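Local coordinates for type III effector HopU1 (Pseudomonas syringae pv. tomato, PDB 3U0J), which is an ADP-ribosyltransferase effector that probably transfers ADP-ribose from NAD+ to arginine residues of proteins, with a plant RNA-binding protein among its targets, at residues E211-N217 and S259-H263; L158-F164 and L224-I230. One frame throughout, in Å; residues are numbered along the deposited sequence.

Contact 1 (E211-N217 and S259-H263); sequences EPGTPNN and SEGKH
Two surface loops can be joined by one buried lysine that gathers main-chain oxygens. Each loop contains a tight turn with a cis peptide at its middle (P212–G213 and E260–G261), closed by T214 N to E211 O (3.1 Å) and K262 N to S259 O (2.9 Å). K262 begins m, t, t (chi4 -148°) and runs into the curve of 211–217. There its NZ donates to T214 O and N216 O, both at 3.0 Å, and to V209 O, so three carbonyls share the ammonium. T214, with chi1 at p, turns OG1 back to donate to E211 O (2.8 Å). Where CA atoms of N217 and K262 lie 4.5 Å apart, H263 N donates to N217 O (2.9 Å, 156°), which K262 CA approaches at 3.2 Å. N217 ND2 hydrogen-bonds to G174 O, and H263 ND1 to Y183 OH of helix 176–188. A backbone hydrogen bond of H263 with A219 opens the parallel pairing of strands 218–224 and 263–269 beside that helix.

Contact 2 (L158-F164 and L224-I230); sequences LMDVAAF and LKRGADI
A helix that turns directly into an edge-strand pairing meets a second strand in two ways. Helix residues 158–162 cross strand 227–229 almost at right angles (84°), axes 7.7 Å apart; the chain then extends so that F164 lies antiparallel to G227.

F164 and G227 form a hydrogen-bonded backbone pair, F164 N to G227 O at 2.9 Å and a weaker return from G227 N to F164 O at 3.0 Å; R226 CA adds a CH–O contact to F164 O (3.3 Å). A water accepts from D229 N (3.1 Å) and donates to A162 O (2.7 Å) and, weakly, to L158 O (3.4 Å).

Apolar packing follows the strand: L158 (m, t) sets CD1 4.0 Å from I230 CG2 just past its end, and M159 (m, t, m) places CG 3.9 Å from A228 CB. F164 (chi1 t) brings CD2 to 4.0 Å from L224 CD1 across the corner.

Charge occupies the exposed flank. R226 extends until its guanidinium covers M159 CB with one face, and NH2 makes a salt bridge to D160 OD1 whose hydrogen bond is weak (3.4 Å). D160 is held more firmly by Y38 OH, and R36 shares its charge.

At K225–R226 the chain turns from the five-stranded mixed sheet (218–224) to the three-stranded antiparallel one (227–229), consistent with the two-sheet core of ADP-ribosyltransferases. The chemistry is consistent with short main-chain bonds defining the register, while R226, its ion pair long and shared, mainly covers M159.

In the fold
Strands 218–224 and 263–269 reach both sites: they begin in or beside contact 1, while at their far ends L224 turns into contact 2 and Q269 OE1 accepts from R226 N. The centres are 30 Å apart and the nearest atoms about 17 Å, without touching, although the segments alternate along the chain. Contact 1 is a surface meeting of loops whose bonds are polar and centred on main-chain oxygens. Contact 2, partly buried, joins a helix and the strand that follows it to a second strand, with apolar side chains, backbone bonds and a water, charges outermost. Both use backbone pairing, parallel where strands 218–224 and 263–269 begin, antiparallel in contact 2.

Contact 1 (E211-N217 and S259-H263)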
loop_
_atom_site.group_PDB
_atom_site.type_symbol
_atom_site.label_atom_id
_atom_site.label_comp_id
_atom_site.label_asym_id
_atom_site.label_seq_id
_atom_site.Cartn_x
_atom_site.Cartn_y
_atom_site.Cartn_z
ATOM N N GLU A 211 1.953 -21.464 7.850
ATOM C CA GLU A 211 1.924 -22.904 7.689
ATOM C C GLU A 211 3.067 -23.344 6.796
ATOM O O GLU A 211 3.328 -22.734 5.761
ATOM C CB GLU A 211 0.570 -23.390 7.152
ATOM C CG GLU A 211 0.007 -22.577 5.984
ATOM C CD GLU A 211 -0.502 -21.189 6.403
ATOM O OE1 GLU A 211 -0.738 -20.963 7.616
ATOM O OE2 GLU A 211 -0.671 -20.322 5.510
ATOM N N PRO A 212 3.794 -24.382 7.213
ATOM C CA PRO A 212 4.630 -24.966 6.168
ATOM C C PRO A 212 3.639 -25.554 5.182
ATOM O O PRO A 212 2.519 -25.870 5.592
ATOM C CB PRO A 212 5.390 -26.071 6.906
ATOM C CG PRO A 212 5.304 -25.684 8.386
ATOM C CD PRO A 212 3.962 -25.042 8.520
ATOM N N GLY A 213 4.010 -25.659 3.915
ATOM C CA GLY A 213 5.297 -25.195 3.448
ATOM C C GLY A 213 5.018 -24.086 2.466
ATOM O O GLY A 213 5.070 -24.270 1.249
ATOM N N THR A 214 4.683 -22.928 3.017
ATOM C CA THR A 214 4.329 -21.762 2.224
ATOM C C THR A 214 5.587 -21.015 1.752
ATOM O O THR A 214 6.661 -21.149 2.351
ATOM C CB THR A 214 3.402 -20.819 3.039
ATOM O OG1 THR A 214 4.029 -20.474 4.281
ATOM C CG2 THR A 214 2.052 -21.484 3.323
ATOM N N PRO A 215 5.444 -20.210 0.687
ATOM C CA PRO A 215 6.536 -19.468 0.041
ATOM C C PRO A 215 7.285 -18.493 0.962
ATOM O O PRO A 215 8.514 -18.475 0.934
ATOM C CB PRO A 215 5.828 -18.654 -1.053
ATOM C CG PRO A 215 4.425 -19.102 -1.075
ATOM C CD PRO A 215 4.120 -19.815 0.181
ATOM N N ASN A 216 6.570 -17.669 1.723
ATOM C CA ASN A 216 7.229 -16.680 2.567
ATOM C C ASN A 216 7.850 -17.300 3.809
ATOM O O ASN A 216 7.249 -18.169 4.439
ATOM C CB ASN A 216 6.257 -15.570 2.970
ATOM C CG ASN A 216 5.764 -14.761 1.777
ATOM O OD1 ASN A 216 4.635 -14.253 1.774
ATOM N ND2 ASN A 216 6.602 -14.648 0.753
ATOM N N ASN A 217 9.050 -16.847 4.161
ATOM C CA ASN A 217 9.763 -17.359 5.332
ATOM C C ASN A 217 9.890 -16.327 6.449
ATOM O O ASN A 217 10.316 -16.655 7.556
ATOM C CB ASN A 217 11.150 -17.879 4.948
ATOM C CG ASN A 217 12.005 -16.816 4.326
ATOM O OD1 ASN A 217 11.494 -15.863 3.743
ATOM N ND2 ASN A 217 13.316 -16.960 4.445
ATOM N N SER A 259 8.888 -22.843 12.236
ATOM C CA SER A 259 9.394 -24.042 11.612
ATOM C C SER A 259 10.643 -23.735 10.816
ATOM O O SER A 259 11.158 -22.690 10.967
ATOM C CB SER A 259 8.321 -24.504 10.678
ATOM O OG SER A 259 7.235 -23.614 10.769
ATOM N N GLU A 260 11.138 -24.640 9.976
ATOM C CA GLU A 260 12.141 -24.295 8.985
ATOM C C GLU A 260 13.189 -23.582 9.854
ATOM O O GLU A 260 13.491 -24.095 10.943
ATOM C CB GLU A 260 11.548 -23.386 7.915
ATOM C CG GLU A 260 11.333 -24.021 6.555
ATOM C CD GLU A 260 9.892 -24.499 6.323
ATOM O OE1 GLU A 260 9.194 -24.870 7.304
ATOM O OE2 GLU A 260 9.458 -24.501 5.145
ATOM N N GLY A 261 13.751 -22.426 9.457
ATOM C CA GLY A 261 13.565 -21.752 8.182
ATOM C C GLY A 261 12.751 -20.468 8.265
ATOM O O GLY A 261 12.994 -19.504 7.537
ATOM N N LYS A 262 11.763 -20.461 9.149
ATOM C CA LYS A 262 10.815 -19.366 9.207
ATOM C C LYS A 262 11.006 -18.538 10.463
ATOM O O LYS A 262 11.419 -19.046 11.518
ATOM C CB LYS A 262 9.374 -19.892 9.132
ATOM C CG LYS A 262 9.118 -20.799 7.936
ATOM C CD LYS A 262 7.661 -20.791 7.476
ATOM C CE LYS A 262 7.534 -21.548 6.170
ATOM N NZ LYS A 262 6.475 -20.987 5.312
ATOM N N HIS A 263 10.694 -17.252 10.353
ATOM C CA HIS A 263 10.842 -16.361 11.488
ATOM C C HIS A 263 9.637 -15.464 11.663
ATOM O O HIS A 263 8.949 -15.129 10.708
ATOM C CB HIS A 263 12.119 -15.550 11.347
ATOM C CG HIS A 263 13.320 -16.394 11.076
ATOM N ND1 HIS A 263 14.204 -16.767 12.068
ATOM C CD2 HIS A 263 13.758 -16.978 9.934
ATOM C CE1 HIS A 263 15.148 -17.527 11.541
ATOM N NE2 HIS A 263 14.899 -17.675 10.249
#

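Contact 2 (L158-F164 and L224-I230)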
loop_
_atom_site.group_PDB
_atom_site.type_symbol
_atom_site.label_atom_id
_atom_site.label_comp_id
_atom_site.label_asym_id
_atom_site.label_seq_id
_atom_site.Cartn_x
_atom_site.Cartn_y
_atom_site.Cartn_z
ATOM N N LEU A 158 -10.123 7.962 4.457
ATOM C CA LEU A 158 -10.661 6.726 5.032
ATOM C C LEU A 158 -10.317 6.544 6.503
ATOM O O LEU A 158 -11.167 6.143 7.296
ATOM C CB LEU A 158 -10.186 5.490 4.260
ATOM C CG LEU A 158 -10.753 5.166 2.876
ATOM C CD1 LEU A 158 -9.854 4.149 2.157
ATOM C CD2 LEU A 158 -12.203 4.685 2.943
ATOM N N MET A 159 -9.068 6.788 6.877
ATOM C CA MET A 159 -8.722 6.701 8.285
ATOM C C MET A 159 -9.564 7.725 9.078
ATOM O O MET A 159 -9.899 7.498 10.224
ATOM C CB MET A 159 -7.210 6.857 8.506
ATOM C CG MET A 159 -6.402 5.589 8.210
ATOM S SD MET A 159 -4.640 5.710 8.574
ATOM C CE MET A 159 -4.276 7.092 7.527
ATOM N N ASP A 160 -9.948 8.831 8.456
ATOM C CA ASP A 160 -10.724 9.842 9.178
ATOM C C ASP A 160 -12.068 9.329 9.624
ATOM O O ASP A 160 -12.559 9.710 10.690
ATOM C CB ASP A 160 -10.929 11.104 8.355
ATOM C CG ASP A 160 -9.720 12.002 8.376
ATOM O OD1 ASP A 160 -8.826 11.740 9.212
ATOM O OD2 ASP A 160 -9.669 12.953 7.558
ATOM N N VAL A 161 -12.670 8.462 8.820
ATOM C CA VAL A 161 -14.018 8.007 9.117
ATOM C C VAL A 161 -14.031 6.619 9.746
ATOM O O VAL A 161 -14.953 6.270 10.482
ATOM C CB VAL A 161 -14.932 8.062 7.856
ATOM C CG1 VAL A 161 -14.206 7.556 6.632
ATOM C CG2 VAL A 161 -16.198 7.260 8.062
ATOM N N ALA A 162 -13.000 5.829 9.479
ATOM C CA ALA A 162 -13.071 4.399 9.774
ATOM C C ALA A 162 -11.704 3.785 10.020
ATOM O O ALA A 162 -11.436 2.663 9.583
ATOM C CB ALA A 162 -13.775 3.658 8.620
ATOM N N ALA A 163 -10.844 4.512 10.718
ATOM C CA ALA A 163 -9.533 3.997 11.064
ATOM C C ALA A 163 -9.583 2.542 11.550
ATOM O O ALA A 163 -10.565 2.093 12.132
ATOM C CB ALA A 163 -8.897 4.881 12.103
ATOM N N PHE A 164 -8.519 1.801 11.307
ATOM C CA PHE A 164 -8.458 0.432 11.768
ATOM C C PHE A 164 -7.419 0.378 12.862
ATOM O O PHE A 164 -6.368 1.021 12.773
ATOM C CB PHE A 164 -8.093 -0.523 10.623
ATOM C CG PHE A 164 -7.788 -1.929 11.071
ATOM C CD1 PHE A 164 -8.769 -2.899 11.068
ATOM C CD2 PHE A 164 -6.521 -2.278 11.495
ATOM C CE1 PHE A 164 -8.489 -4.189 11.483
ATOM C CE2 PHE A 164 -6.231 -3.571 11.909
ATOM C CZ PHE A 164 -7.215 -4.524 11.904
ATOM N N LEU A 224 -1.729 -2.474 14.960
ATOM C CA LEU A 224 -1.803 -1.119 14.468
ATOM C C LEU A 224 -2.656 -0.289 15.390
ATOM O O LEU A 224 -3.710 -0.740 15.865
ATOM C CB LEU A 224 -2.435 -1.117 13.078
ATOM C CG LEU A 224 -1.694 -1.921 12.011
ATOM C CD1 LEU A 224 -2.603 -2.207 10.836
ATOM C CD2 LEU A 224 -0.442 -1.174 11.562
ATOM N N LYS A 225 -2.208 0.929 15.640
ATOM C CA LYS A 225 -3.062 1.896 16.288
ATOM C C LYS A 225 -3.950 2.547 15.228
ATOM O O LYS A 225 -5.105 2.893 15.495
ATOM C CB LYS A 225 -2.223 2.946 17.006
ATOM C CG LYS A 225 -1.289 2.371 18.050
ATOM C CD LYS A 225 -0.524 3.467 18.782
ATOM C CE LYS A 225 0.342 2.893 19.883
ATOM N NZ LYS A 225 0.976 3.974 20.688
ATOM N N ARG A 226 -3.417 2.708 14.020
ATOM C CA ARG A 226 -4.146 3.423 12.984
ATOM C C ARG A 226 -3.741 3.024 11.555
ATOM O O ARG A 226 -2.578 3.123 11.166
ATOM C CB ARG A 226 -3.983 4.923 13.204
ATOM C CG ARG A 226 -4.961 5.792 12.434
ATOM C CD ARG A 226 -5.030 7.220 13.030
ATOM N NE ARG A 226 -5.356 8.215 12.007
ATOM C CZ ARG A 226 -6.528 8.831 11.901
ATOM N NH1 ARG A 226 -7.508 8.569 12.763
ATOM N NH2 ARG A 226 -6.714 9.714 10.928
ATOM N N GLY A 227 -4.718 2.575 10.775
ATOM C CA GLY A 227 -4.472 2.162 9.404
ATOM C C GLY A 227 -5.708 2.227 8.519
ATOM O O GLY A 227 -6.822 2.457 8.991
ATOM N N ALA A 228 -5.522 2.021 7.223
ATOM C CA ALA A 228 -6.627 2.222 6.306
ATOM C C ALA A 228 -7.184 0.924 5.744
ATOM O O ALA A 228 -6.470 0.125 5.140
ATOM C CB ALA A 228 -6.218 3.169 5.191
ATOM N N ASP A 229 -8.470 0.708 5.951
ATOM C CA ASP A 229 -9.116 -0.451 5.381
ATOM C C ASP A 229 -9.601 -0.048 4.000
ATOM O O ASP A 229 -10.580 0.683 3.866
ATOM C CB ASP A 229 -10.271 -0.902 6.248
ATOM C CG ASP A 229 -11.026 -2.048 5.645
ATOM O OD1 ASP A 229 -10.603 -2.505 4.564
ATOM O OD2 ASP A 229 -12.038 -2.493 6.245
ATOM N N ILE A 230 -8.883 -0.518 2.987
ATOM C CA ILE A 230 -9.126 -0.175 1.601
ATOM C C ILE A 230 -9.785 -1.335 0.847
ATOM O O ILE A 230 -9.876 -1.332 -0.387
ATOM C CB ILE A 230 -7.792 0.101 0.909
ATOM C CG1 ILE A 230 -6.914 -1.162 0.977
ATOM C CG2 ILE A 230 -7.101 1.323 1.533
ATOM C CD1 ILE A 230 -5.768 -1.160 0.040
HETATM O O HOH W 1 -10.360 2.840 7.099
#